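Local atomic coordinates of alpha-1,6-mannanase (Bacteroides thetaiotaomicron, PDB entry 4V1S), a protein that probably hydrolyses alpha-1,6-mannosidic linkages within mannans, as a glycoside hydrolase family 76 alpha-mannanase homologue of a gut bacterium. Residues Phe345-Glu359 with Thr363-Ser377. Numbering follows the deposited sequence. Where two conformers were deposited one is given.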
loop_
_atom_site.group_PDB
_atom_site.type_symbol
_atom_site.label_atom_id
_atom_site.label_comp_id
_atom_site.label_asym_id
_atom_site.label_seq_id
_atom_site.Cartn_x
_atom_site.Cartn_y
_atom_site.Cartn_z
ATOM N N PHE A 345 -3.520 -15.176 -11.839
ATOM C CA PHE A 345 -3.455 -14.443 -13.089
ATOM C C PHE A 345 -2.161 -13.642 -13.218
ATOM O O PHE A 345 -1.539 -13.619 -14.264
ATOM C CB PHE A 345 -4.679 -13.528 -13.232
ATOM C CG PHE A 345 -4.686 -12.716 -14.502
ATOM C CD1 PHE A 345 -5.167 -13.230 -15.655
ATOM C CD2 PHE A 345 -4.206 -11.399 -14.493
ATOM C CE1 PHE A 345 -5.200 -12.470 -16.820
ATOM C CE2 PHE A 345 -4.200 -10.637 -15.647
ATOM C CZ PHE A 345 -4.718 -11.183 -16.815
ATOM N N ILE A 346 -1.764 -12.953 -12.160
ATOM C CA ILE A 346 -0.499 -12.240 -12.182
ATOM C C ILE A 346 0.645 -13.169 -12.598
ATOM O O ILE A 346 1.412 -12.854 -13.492
ATOM C CB ILE A 346 -0.210 -11.592 -10.805
ATOM C CG1 ILE A 346 -1.269 -10.520 -10.488
ATOM C CG2 ILE A 346 1.180 -10.953 -10.808
ATOM C CD1 ILE A 346 -1.233 -10.108 -9.037
ATOM N N HIS A 347 0.751 -14.314 -11.965
ATOM C CA HIS A 347 1.850 -15.261 -12.276
ATOM C C HIS A 347 1.731 -15.885 -13.665
ATOM O O HIS A 347 2.704 -15.991 -14.417
ATOM C CB HIS A 347 1.890 -16.335 -11.222
ATOM C CG HIS A 347 3.075 -17.232 -11.328
ATOM N ND1 HIS A 347 3.013 -18.484 -11.896
ATOM C CD2 HIS A 347 4.369 -17.034 -10.988
ATOM C CE1 HIS A 347 4.214 -19.036 -11.861
ATOM N NE2 HIS A 347 5.050 -18.182 -11.304
ATOM N N ASN A 348 0.537 -16.362 -13.960
ATOM C CA ASN A 348 0.288 -17.157 -15.157
ATOM C C ASN A 348 0.166 -16.348 -16.438
ATOM O O ASN A 348 0.489 -16.847 -17.511
ATOM C CB ASN A 348 -0.931 -18.059 -14.912
ATOM C CG ASN A 348 -0.706 -19.057 -13.768
ATOM O OD1 ASN A 348 0.438 -19.343 -13.342
ATOM N ND2 ASN A 348 -1.808 -19.584 -13.240
ATOM N N LYS A 349 -0.301 -15.109 -16.324
ATOM C CA LYS A 349 -0.576 -14.270 -17.494
ATOM C C LYS A 349 0.224 -12.966 -17.590
ATOM O O LYS A 349 0.479 -12.471 -18.702
ATOM C CB LYS A 349 -2.063 -13.967 -17.580
ATOM C CG LYS A 349 -2.916 -15.187 -17.825
ATOM C CD LYS A 349 -2.608 -15.760 -19.202
ATOM C CE LYS A 349 -3.399 -17.020 -19.538
ATOM N NZ LYS A 349 -3.110 -17.417 -20.948
ATOM N N LEU A 350 0.649 -12.412 -16.455
ATOM C CA LEU A 350 1.412 -11.145 -16.508
ATOM C C LEU A 350 2.929 -11.293 -16.508
ATOM O O LEU A 350 3.611 -10.511 -17.167
ATOM C CB LEU A 350 0.986 -10.207 -15.382
ATOM C CG LEU A 350 -0.506 -9.839 -15.361
ATOM C CD1 LEU A 350 -0.772 -8.899 -14.190
ATOM C CD2 LEU A 350 -0.947 -9.187 -16.676
ATOM N N ARG A 351 3.438 -12.275 -15.761
ATOM C CA ARG A 351 4.868 -12.546 -15.713
ATOM C C ARG A 351 5.386 -12.773 -17.123
ATOM O O ARG A 351 4.833 -13.588 -17.892
ATOM C CB ARG A 351 5.154 -13.777 -14.854
ATOM C CG ARG A 351 6.634 -14.067 -14.637
ATOM C CD ARG A 351 6.820 -15.287 -13.742
ATOM N NE ARG A 351 7.283 -16.471 -14.456
ATOM C CZ ARG A 351 6.516 -17.488 -14.847
ATOM N NH1 ARG A 351 5.202 -17.498 -14.628
ATOM N NH2 ARG A 351 7.086 -18.506 -15.458
ATOM N N ASP A 352 6.455 -12.089 -17.471
ATOM C CA ASP A 352 7.020 -12.263 -18.821
ATOM C C ASP A 352 8.091 -13.365 -18.824
ATOM O O ASP A 352 8.338 -14.007 -17.812
ATOM C CB ASP A 352 7.466 -10.927 -19.447
ATOM C CG ASP A 352 8.854 -10.440 -18.992
ATOM O OD1 ASP A 352 9.554 -11.108 -18.206
ATOM O OD2 ASP A 352 9.226 -9.336 -19.464
ATOM N N GLY A 353 8.704 -13.587 -19.980
ATOM C CA GLY A 353 9.658 -14.675 -20.153
ATOM C C GLY A 353 10.976 -14.466 -19.428
ATOM O O GLY A 353 11.758 -15.417 -19.284
ATOM N N ASN A 354 11.210 -13.232 -18.960
ATOM C CA ASN A 354 12.370 -12.904 -18.130
ATOM C C ASN A 354 12.043 -12.779 -16.644
ATOM O O ASN A 354 12.878 -12.339 -15.851
ATOM C CB ASN A 354 13.002 -11.605 -18.644
ATOM C CG ASN A 354 13.515 -11.742 -20.061
ATOM O OD1 ASN A 354 13.355 -10.845 -20.897
ATOM N ND2 ASN A 354 14.119 -12.874 -20.347
ATOM N N GLY A 355 10.835 -13.171 -16.261
ATOM C CA GLY A 355 10.411 -13.065 -14.863
ATOM C C GLY A 355 10.106 -11.648 -14.381
ATOM O O GLY A 355 10.137 -11.374 -13.159
ATOM N N ARG A 356 9.793 -10.765 -15.335
ATOM C CA ARG A 356 9.406 -9.377 -15.057
ATOM C C ARG A 356 7.909 -9.146 -15.186
ATOM O O ARG A 356 7.185 -9.949 -15.794
ATOM C CB ARG A 356 10.176 -8.413 -15.945
ATOM C CG ARG A 356 11.676 -8.620 -15.791
ATOM C CD ARG A 356 12.415 -7.536 -16.496
ATOM N NE ARG A 356 13.852 -7.708 -16.359
ATOM C CZ ARG A 356 14.668 -7.984 -17.347
ATOM N NH1 ARG A 356 14.211 -8.172 -18.584
ATOM N NH2 ARG A 356 15.961 -8.112 -17.112
ATOM N N TYR A 357 7.457 -8.047 -14.583
ATOM C CA TYR A 357 6.033 -7.717 -14.508
ATOM C C TYR A 357 5.730 -6.360 -15.121
ATOM O O TYR A 357 6.524 -5.410 -14.996
ATOM C CB TYR A 357 5.546 -7.768 -13.044
ATOM C CG TYR A 357 5.559 -9.191 -12.566
ATOM C CD1 TYR A 357 6.722 -9.777 -12.045
ATOM C CD2 TYR A 357 4.435 -9.995 -12.723
ATOM C CE1 TYR A 357 6.737 -11.120 -11.678
ATOM C CE2 TYR A 357 4.439 -11.331 -12.334
ATOM C CZ TYR A 357 5.597 -11.896 -11.844
ATOM O OH TYR A 357 5.583 -13.237 -11.496
ATOM N N PRO A 358 4.570 -6.259 -15.785
ATOM C CA PRO A 358 4.145 -5.018 -16.384
ATOM C C PRO A 358 3.549 -4.041 -15.368
ATOM O O PRO A 358 3.186 -4.408 -14.242
ATOM C CB PRO A 358 3.076 -5.480 -17.360
ATOM C CG PRO A 358 2.405 -6.605 -16.617
ATOM C CD PRO A 358 3.564 -7.322 -15.966
ATOM N N GLU A 359 3.399 -2.804 -15.800
ATOM C CA GLU A 359 2.794 -1.781 -14.965
ATOM C C GLU A 359 1.317 -2.064 -14.641
ATOM O O GLU A 359 0.890 -1.906 -13.482
ATOM C CB GLU A 359 2.892 -0.435 -15.656
ATOM C CG GLU A 359 2.241 0.704 -14.912
ATOM C CD GLU A 359 2.681 2.077 -15.383
ATOM O OE1 GLU A 359 3.265 2.216 -16.487
ATOM O OE2 GLU A 359 2.408 3.056 -14.666
ATOM N N THR A 363 -4.294 -6.931 -18.741
ATOM C CA THR A 363 -4.170 -7.687 -19.992
ATOM C C THR A 363 -2.945 -8.612 -19.969
ATOM O O THR A 363 -1.873 -8.211 -19.514
ATOM C CB THR A 363 -4.112 -6.737 -21.199
ATOM O OG1 THR A 363 -2.964 -5.913 -21.110
ATOM C CG2 THR A 363 -5.291 -5.829 -21.240
ATOM N N PRO A 364 -3.099 -9.857 -20.445
ATOM C CA PRO A 364 -1.940 -10.747 -20.457
ATOM C C PRO A 364 -0.756 -10.170 -21.215
ATOM O O PRO A 364 -0.910 -9.449 -22.217
ATOM C CB PRO A 364 -2.464 -12.008 -21.139
ATOM C CG PRO A 364 -3.923 -11.998 -20.883
ATOM C CD PRO A 364 -4.327 -10.549 -20.868
ATOM N N THR A 365 0.424 -10.498 -20.722
ATOM C CA THR A 365 1.658 -10.088 -21.344
ATOM C C THR A 365 1.937 -10.995 -22.536
ATOM O O THR A 365 1.866 -12.216 -22.422
ATOM C CB THR A 365 2.794 -10.169 -20.328
ATOM O OG1 THR A 365 2.512 -9.236 -19.274
ATOM C CG2 THR A 365 4.124 -9.826 -20.962
ATOM N N THR A 366 2.231 -10.392 -23.681
ATOM C CA THR A 366 2.487 -11.153 -24.907
ATOM C C THR A 366 3.890 -11.001 -25.487
ATOM O O THR A 366 4.247 -11.718 -26.411
ATOM C CB THR A 366 1.438 -10.814 -25.990
ATOM O OG1 THR A 366 1.420 -9.403 -26.214
ATOM C CG2 THR A 366 0.063 -11.268 -25.524
ATOM N N SER A 367 4.659 -10.059 -24.969
ATOM C CA SER A 367 6.051 -9.915 -25.343
ATOM C C SER A 367 6.834 -9.419 -24.132
ATOM O O SER A 367 6.280 -8.847 -23.194
ATOM C CB SER A 367 6.206 -8.954 -26.524
ATOM O OG SER A 367 5.672 -7.680 -26.221
ATOM N N ASN A 368 8.132 -9.678 -24.147
ATOM C CA ASN A 368 8.949 -9.354 -22.991
ATOM C C ASN A 368 9.133 -7.864 -22.839
ATOM O O ASN A 368 9.244 -7.127 -23.823
ATOM C CB ASN A 368 10.290 -10.086 -23.073
ATOM C CG ASN A 368 10.130 -11.589 -22.936
ATOM O OD1 ASN A 368 9.105 -12.084 -22.436
ATOM N ND2 ASN A 368 11.135 -12.324 -23.366
ATOM N N LEU A 369 9.128 -7.421 -21.590
ATOM C CA LEU A 369 9.252 -6.002 -21.262
ATOM C C LEU A 369 10.669 -5.505 -21.487
ATOM O O LEU A 369 11.634 -6.216 -21.199
ATOM C CB LEU A 369 8.865 -5.781 -19.798
ATOM C CG LEU A 369 7.411 -6.149 -19.537
ATOM C CD1 LEU A 369 7.203 -6.436 -18.069
ATOM C CD2 LEU A 369 6.478 -5.054 -20.023
ATOM N N GLU A 370 10.794 -4.285 -21.999
ATOM C CA GLU A 370 12.102 -3.630 -22.132
ATOM C C GLU A 370 12.310 -2.581 -21.042
ATOM O O GLU A 370 13.450 -2.315 -20.640
ATOM C CB GLU A 370 12.256 -2.972 -23.513
ATOM N N LYS A 371 11.212 -1.978 -20.586
ATOM C CA LYS A 371 11.237 -0.969 -19.545
ATOM C C LYS A 371 10.501 -1.503 -18.324
ATOM O O LYS A 371 9.513 -2.236 -18.434
ATOM C CB LYS A 371 10.608 0.342 -20.023
ATOM N N TYR A 372 10.975 -1.105 -17.155
ATOM C CA TYR A 372 10.342 -1.464 -15.890
ATOM C C TYR A 372 10.841 -0.552 -14.784
ATOM O O TYR A 372 11.972 -0.077 -14.835
ATOM C CB TYR A 372 10.624 -2.936 -15.533
ATOM C CG TYR A 372 12.077 -3.333 -15.632
ATOM C CD1 TYR A 372 12.963 -3.112 -14.581
ATOM C CD2 TYR A 372 12.583 -3.923 -16.796
ATOM C CE1 TYR A 372 14.305 -3.468 -14.680
ATOM C CE2 TYR A 372 13.919 -4.276 -16.894
ATOM C CZ TYR A 372 14.776 -4.044 -15.832
ATOM O OH TYR A 372 16.119 -4.402 -15.932
ATOM N N ASP A 373 9.988 -0.298 -13.786
ATOM C CA ASP A 373 10.453 0.344 -12.549
ATOM C C ASP A 373 10.238 -0.582 -11.356
ATOM O O ASP A 373 9.545 -1.610 -11.449
ATOM C CB ASP A 373 9.995 1.832 -12.372
ATOM C CG ASP A 373 8.561 2.012 -12.041
ATOM O OD1 ASP A 373 8.084 1.372 -11.059
ATOM O OD2 ASP A 373 7.931 2.907 -12.709
ATOM N N LEU A 374 10.888 -0.229 -10.264
ATOM C CA LEU A 374 10.921 -1.045 -9.070
ATOM C C LEU A 374 9.533 -1.449 -8.578
ATOM O O LEU A 374 9.372 -2.537 -8.085
ATOM C CB LEU A 374 11.658 -0.290 -7.967
ATOM C CG LEU A 374 11.892 -1.044 -6.638
ATOM C CD1 LEU A 374 12.720 -2.303 -6.878
ATOM C CD2 LEU A 374 12.557 -0.098 -5.644
ATOM N N ARG A 375 8.539 -0.571 -8.689
ATOM C CA ARG A 375 7.256 -0.949 -8.126
ATOM C C ARG A 375 6.566 -2.064 -8.857
ATOM O O ARG A 375 5.721 -2.756 -8.246
ATOM C CB ARG A 375 6.313 0.193 -7.754
ATOM C CG ARG A 375 6.038 1.085 -8.834
ATOM C CD ARG A 375 5.622 2.517 -8.446
ATOM N NE ARG A 375 5.716 2.948 -9.822
ATOM C CZ ARG A 375 4.995 3.818 -10.472
ATOM N NH1 ARG A 375 4.068 4.544 -9.879
ATOM N NH2 ARG A 375 5.261 3.958 -11.776
ATOM N N PHE A 376 6.892 -2.273 -10.140
ATOM C CA PHE A 376 6.094 -3.217 -10.924
ATOM C C PHE A 376 6.246 -4.663 -10.391
ATOM O O PHE A 376 5.274 -5.422 -10.307
ATOM C CB PHE A 376 6.453 -3.212 -12.409
ATOM C CG PHE A 376 6.312 -1.883 -13.130
ATOM C CD1 PHE A 376 5.762 -0.741 -12.542
ATOM C CD2 PHE A 376 6.730 -1.805 -14.472
ATOM C CE1 PHE A 376 5.676 0.444 -13.244
ATOM C CE2 PHE A 376 6.636 -0.618 -15.181
ATOM C CZ PHE A 376 6.111 0.518 -14.567
ATOM N N SER A 377 7.475 -5.073 -10.084
ATOM C CA SER A 377 7.695 -6.439 -9.637
ATOM C C SER A 377 7.599 -6.546 -8.126
ATOM O O SER A 377 7.240 -7.602 -7.619
ATOM C CB SER A 377 9.028 -7.006 -10.114
ATOM O OG SER A 377 8.978 -7.277 -11.507
HETATM O O HOH W 1 0.537 -14.118 -21.080
HETATM O O HOH W 2 11.770 -8.616 -19.771
HETATM O O HOH W 3 10.908 -9.092 -11.642
HETATM O O HOH W 4 9.003 -5.748 -13.618
HETATM O O HOH W 5 2.893 -4.979 -11.569
HETATM O O HOH W 6 4.180 5.318 -14.255
#
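Asp352, with CG between its backbone N and carbonyl carbon (chi1 82°), presents OD2 to Leu369, and Arg356, its chain extended from CG to NE, reaches across to Tyr372. The anti lone pair of Asp352 OD2 takes Leu369 N at 2.9 Å in a nearly straight bond (169°). Asp352 OD1 accepts Asn354 N, an Asx turn, and Arg356 N from the opposite face of the carboxylate, which fixes its rotation. Asn368 returns the grip: its OD1 accepts Gly353 N at 2.9 Å, from above the amide plane. At the end of helix 334-350, Thr365 N binds Lys349 O (2.8 Å) and Thr365 OG1 donates to Leu350 O (2.7 Å). Tyr372 CE2 lies over one face of the Arg356 guanidinium, toward its rim, 3.5 Å from NE, the planes 12° apart; Asp60 of helix 46-61 completes a salt bridge with NE. Glu359 CB sits over one face of the Phe376 ring, a CH-pi contact 3.8 Å from its centroid, while OE2 bonds Tyr314 OH and reaches Arg375 NH2 through a water. These bonds tie the loop to both helix ends and across itself, probably linking successive helices of the family's (alpha/alpha)6 barrel, and the N-H groups around Asp352 would probably favour its carboxylate form.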